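Local coordinates for protein Two-component system sensor histidine kinase (Bacteroides thetaiotaomicron, PDB 3OTT) that probably senses saccharides through its extracellular beta-propeller and beta-sandwich region and, as a predicted histidine kinase, passes the signal on to transcriptional control, at residues Q10-Y16 / I273-T277; D250-Y254 / Q264-H268. Numbering follows the deposited sequence.

Contact 1 (Q10-Y16 / I273-T277); sequences QQFDNIY and IQSLT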
# COMPACT_ATOMS: atom_id res chain seq x y z
N GLN B 10 7.92 27.23 20.94
CA GLN B 10 8.08 28.37 21.82
C GLN B 10 6.78 28.69 22.60
O GLN B 10 6.82 29.41 23.58
CB GLN B 10 8.64 29.57 21.03
CG GLN B 10 9.74 30.43 21.78
CD GLN B 10 11.18 29.82 21.87
OE1 GLN B 10 11.38 28.63 22.22
NE2 GLN B 10 12.18 30.66 21.59
N GLN B 11 5.65 28.14 22.15
CA GLN B 11 4.38 28.37 22.82
C GLN B 11 3.53 27.13 22.75
O GLN B 11 3.54 26.43 21.75
CB GLN B 11 3.61 29.54 22.21
CG GLN B 11 3.07 29.35 20.79
CD GLN B 11 2.22 30.57 20.35
OE1 GLN B 11 2.72 31.49 19.72
NE2 GLN B 11 0.93 30.58 20.75
N PHE B 12 2.80 26.87 23.83
CA PHE B 12 1.95 25.70 23.91
C PHE B 12 0.49 26.02 24.28
O PHE B 12 0.19 27.07 24.87
CB PHE B 12 2.54 24.72 24.93
CG PHE B 12 3.94 24.33 24.63
CD1 PHE B 12 4.20 23.21 23.88
CD2 PHE B 12 5.02 25.11 25.06
CE1 PHE B 12 5.52 22.86 23.59
CE2 PHE B 12 6.33 24.76 24.78
CZ PHE B 12 6.59 23.64 24.06
N ASP B 13 -0.41 25.10 23.94
CA ASP B 13 -1.78 25.11 24.47
C ASP B 13 -1.76 24.21 25.73
O ASP B 13 -1.56 22.98 25.62
N ASN B 14 -1.92 24.79 26.91
CA ASN B 14 -1.82 24.00 28.14
C ASN B 14 -3.16 23.49 28.69
O ASN B 14 -4.10 24.25 28.90
CB ASN B 14 -1.02 24.73 29.19
CG ASN B 14 0.44 24.93 28.76
OD1 ASN B 14 1.00 24.18 27.92
ND2 ASN B 14 1.07 25.92 29.32
N ILE B 15 -3.22 22.19 28.91
CA ILE B 15 -4.45 21.49 29.26
C ILE B 15 -4.30 20.78 30.65
O ILE B 15 -3.31 20.06 30.89
CB ILE B 15 -4.77 20.43 28.14
CG1 ILE B 15 -5.01 21.14 26.78
CG2 ILE B 15 -5.88 19.52 28.61
CD1 ILE B 15 -4.64 20.28 25.57
N TYR B 16 -5.25 21.01 31.54
CA TYR B 16 -5.26 20.50 32.94
C TYR B 16 -6.48 19.61 33.14
O TYR B 16 -7.57 19.88 32.62
CB TYR B 16 -5.31 21.67 33.94
CG TYR B 16 -4.10 22.53 33.70
CD1 TYR B 16 -2.84 22.11 34.17
CD2 TYR B 16 -4.17 23.69 32.90
CE1 TYR B 16 -1.68 22.85 33.91
CE2 TYR B 16 -2.97 24.44 32.63
CZ TYR B 16 -1.72 23.98 33.17
OH TYR B 16 -0.52 24.63 32.95
N ILE B 273 2.28 31.77 30.76
CA ILE B 273 1.30 30.67 30.84
C ILE B 273 1.18 29.92 29.55
O ILE B 273 0.45 28.91 29.48
CB ILE B 273 -0.08 31.18 31.30
CG1 ILE B 273 -0.65 32.22 30.30
CG2 ILE B 273 0.05 31.73 32.75
CD1 ILE B 273 -2.22 32.45 30.42
N GLN B 274 1.92 30.36 28.54
CA GLN B 274 2.03 29.57 27.34
C GLN B 274 3.34 28.77 27.26
O GLN B 274 3.60 28.14 26.25
CB GLN B 274 1.94 30.44 26.09
CG GLN B 274 0.67 31.18 25.89
CD GLN B 274 0.77 32.08 24.66
OE1 GLN B 274 1.83 32.67 24.39
NE2 GLN B 274 -0.30 32.18 23.91
N SER B 275 4.20 28.83 28.28
CA SER B 275 5.42 28.02 28.24
C SER B 275 5.07 26.60 28.62
O SER B 275 3.94 26.31 29.04
CB SER B 275 6.50 28.54 29.19
OG SER B 275 6.07 28.32 30.51
N LEU B 276 6.04 25.71 28.45
CA LEU B 276 5.88 24.31 28.79
C LEU B 276 5.31 24.29 30.19
O LEU B 276 5.83 24.98 31.04
CB LEU B 276 7.24 23.61 28.82
CG LEU B 276 7.27 22.18 29.32
CD1 LEU B 276 6.49 21.29 28.43
CD2 LEU B 276 8.79 21.70 29.46
N THR B 277 4.28 23.49 30.41
CA THR B 277 3.52 23.50 31.68
C THR B 277 4.35 22.99 32.87
O THR B 277 4.27 23.54 33.97
CB THR B 277 2.20 22.65 31.56
OG1 THR B 277 1.39 22.90 32.69
CG2 THR B 277 2.47 21.15 31.48
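Three hydrogen bonds join these segments: Y16 OH and T277 OG1 lie 2.6 Å apart, F12 N donates to Q274 O at 2.8 Å (152°), and N14 ND2 donates to S275 O at 2.9 Å with a nearly straight angle of 167°. They sit at the closure of a seven-bladed beta-propeller. Strand 13-15 is the outermost strand of the last blade, pairing antiparallel with 300-303 through D13-L302 and I15-I300 backbone bonds, in a Velcro-type closure of the ring. Residues 273-277 belong to the loop that enters this blade's innermost strand, 281-286, so the contact holds the N-terminal segment against that entry loop. S301 OG ties both sides together, bonding N14 OD1 and T277 N. N14 points its CB toward the loop, whereas I15, next along the strand, points away, as strand alternation requires. Further out, Q274 O also receives a CA-H...O contact from Q11 CA (3.5 Å), and the F12 ring packs on the loop, with F12 CE2 4.3 Å from L276 CB.

Contact 2 (D250-Y254 / Q264-H268); sequences DNGLY and QHIIH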
# COMPACT_ATOMS: atom_id res chain seq x y z
N ASP B 250 13.65 15.05 32.93
CA ASP B 250 13.20 15.75 34.09
C ASP B 250 13.65 17.19 34.15
O ASP B 250 13.40 17.85 35.15
CB ASP B 250 13.56 15.06 35.40
CG ASP B 250 14.84 14.40 35.35
OD1 ASP B 250 15.88 15.10 35.32
OD2 ASP B 250 14.82 13.16 35.36
N ASN B 251 14.25 17.71 33.09
CA ASN B 251 14.53 19.17 33.09
C ASN B 251 14.19 19.73 31.73
O ASN B 251 15.01 20.42 31.08
CB ASN B 251 15.97 19.48 33.54
CG ASN B 251 16.26 21.03 33.68
OD1 ASN B 251 15.44 21.81 34.19
ND2 ASN B 251 17.47 21.45 33.20
N GLY B 252 12.98 19.35 31.28
CA GLY B 252 12.38 19.91 30.09
C GLY B 252 12.62 19.07 28.86
O GLY B 252 13.01 17.92 28.93
N LEU B 253 12.38 19.70 27.72
CA LEU B 253 12.39 19.11 26.40
C LEU B 253 13.63 19.50 25.58
O LEU B 253 14.00 20.66 25.54
CB LEU B 253 11.12 19.59 25.63
CG LEU B 253 10.90 19.12 24.18
CD1 LEU B 253 10.73 17.61 24.02
CD2 LEU B 253 9.73 19.87 23.63
N TYR B 254 14.24 18.51 24.94
CA TYR B 254 15.37 18.74 24.07
C TYR B 254 14.94 18.26 22.71
O TYR B 254 14.19 17.28 22.59
CB TYR B 254 16.60 17.97 24.49
CG TYR B 254 17.27 18.54 25.71
CD1 TYR B 254 16.79 18.24 26.97
CD2 TYR B 254 18.40 19.39 25.61
CE1 TYR B 254 17.42 18.70 28.10
CE2 TYR B 254 19.03 19.90 26.76
CZ TYR B 254 18.53 19.53 28.00
OH TYR B 254 19.02 20.02 29.19
N GLN B 264 17.70 22.47 20.71
CA GLN B 264 16.84 23.45 21.35
C GLN B 264 16.47 22.87 22.70
O GLN B 264 16.17 21.68 22.81
CB GLN B 264 15.55 23.69 20.58
CG GLN B 264 15.52 23.34 19.13
CD GLN B 264 14.19 23.79 18.55
OE1 GLN B 264 13.50 24.62 19.19
NE2 GLN B 264 13.81 23.27 17.38
N HIS B 265 16.49 23.68 23.73
CA HIS B 265 16.10 23.19 25.04
C HIS B 265 14.95 24.07 25.57
O HIS B 265 15.09 25.29 25.75
CB HIS B 265 17.29 23.27 25.95
CG HIS B 265 17.01 22.88 27.37
ND1 HIS B 265 17.62 23.51 28.42
CD2 HIS B 265 16.25 21.91 27.90
CE1 HIS B 265 17.22 22.96 29.56
NE2 HIS B 265 16.41 21.97 29.27
N ILE B 266 13.83 23.40 25.85
CA ILE B 266 12.61 24.05 26.23
C ILE B 266 12.19 23.75 27.67
O ILE B 266 12.04 22.58 28.00
CB ILE B 266 11.50 23.73 25.21
CG1 ILE B 266 11.98 24.24 23.85
CG2 ILE B 266 10.22 24.40 25.64
CD1 ILE B 266 12.22 23.20 22.94
N ILE B 267 12.03 24.80 28.49
CA ILE B 267 11.66 24.65 29.89
C ILE B 267 10.51 25.56 30.27
O ILE B 267 10.18 26.47 29.52
CB ILE B 267 12.79 24.96 30.91
CG1 ILE B 267 13.21 26.43 30.85
CG2 ILE B 267 13.94 23.95 30.78
CD1 ILE B 267 14.26 26.86 31.92
N HIS B 268 9.92 25.27 31.43
CA HIS B 268 8.81 25.99 31.99
C HIS B 268 9.24 27.42 32.37
O HIS B 268 10.38 27.69 32.74
CB HIS B 268 8.33 25.20 33.19
CG HIS B 268 7.28 25.89 34.00
ND1 HIS B 268 5.97 26.01 33.58
CD2 HIS B 268 7.34 26.47 35.23
CE1 HIS B 268 5.27 26.65 34.51
NE2 HIS B 268 6.08 26.94 35.51
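Q264 opens the strand with its carbonyl turned to the partner: Q264 O lies 3.3 Å from Y254 CA, a CA-H...O contact. H265 faces Y254 in a non-hydrogen-bonded pair (CA-CA 4.6 Å), and their rings form an offset stack, centroids 4.1 Å apart and planes at 14°; the Y254 ring also stacks with F229. The imidazole also reaches along the hairpin, H265 NE2 donating to N251 O at 2.8 Å and 172°. I266 makes the hydrogen-bonded pair with L253: I266 N to L253 O is 2.8 Å and L253 N to I266 O is 2.9 Å. At 165° and 4.6 Å between axes, this is the antiparallel hairpin of the third and outermost strands of a four-stranded propeller blade. The I266 and L253 side chains share the sheet face opposite the ring stack, CB to CB 4.2 Å. A CB on G252 would come within 2.4 Å of I266 O, and at phi/psi 96/-164° would also jam against N251 O. I267 then sets CG2 3.7 Å from N251 O.

How the contacts relate
The two contacts, with centres 13 Å apart, lie in successive blades of one propeller. Contact 2 is the outer hairpin of the sixth blade; the chain then runs on from strand 264-266 into the 273-277 loop of contact 1, where the N-terminal strand completes the seventh. They touch directly: H268 ND1 is 2.7 Å from L276 O, a probable hydrogen bond, and L276 CD2 packs 3.7 Å from I266 O. H268, which does not touch 250-254, thus serves the junction between the contacts. None of these residues is among those lining the site of hexatantalum dodecabromide, a heavy-atom cluster; the geometry gives packing and hydrogen bonding between blades, with no functional site assigned to these residues.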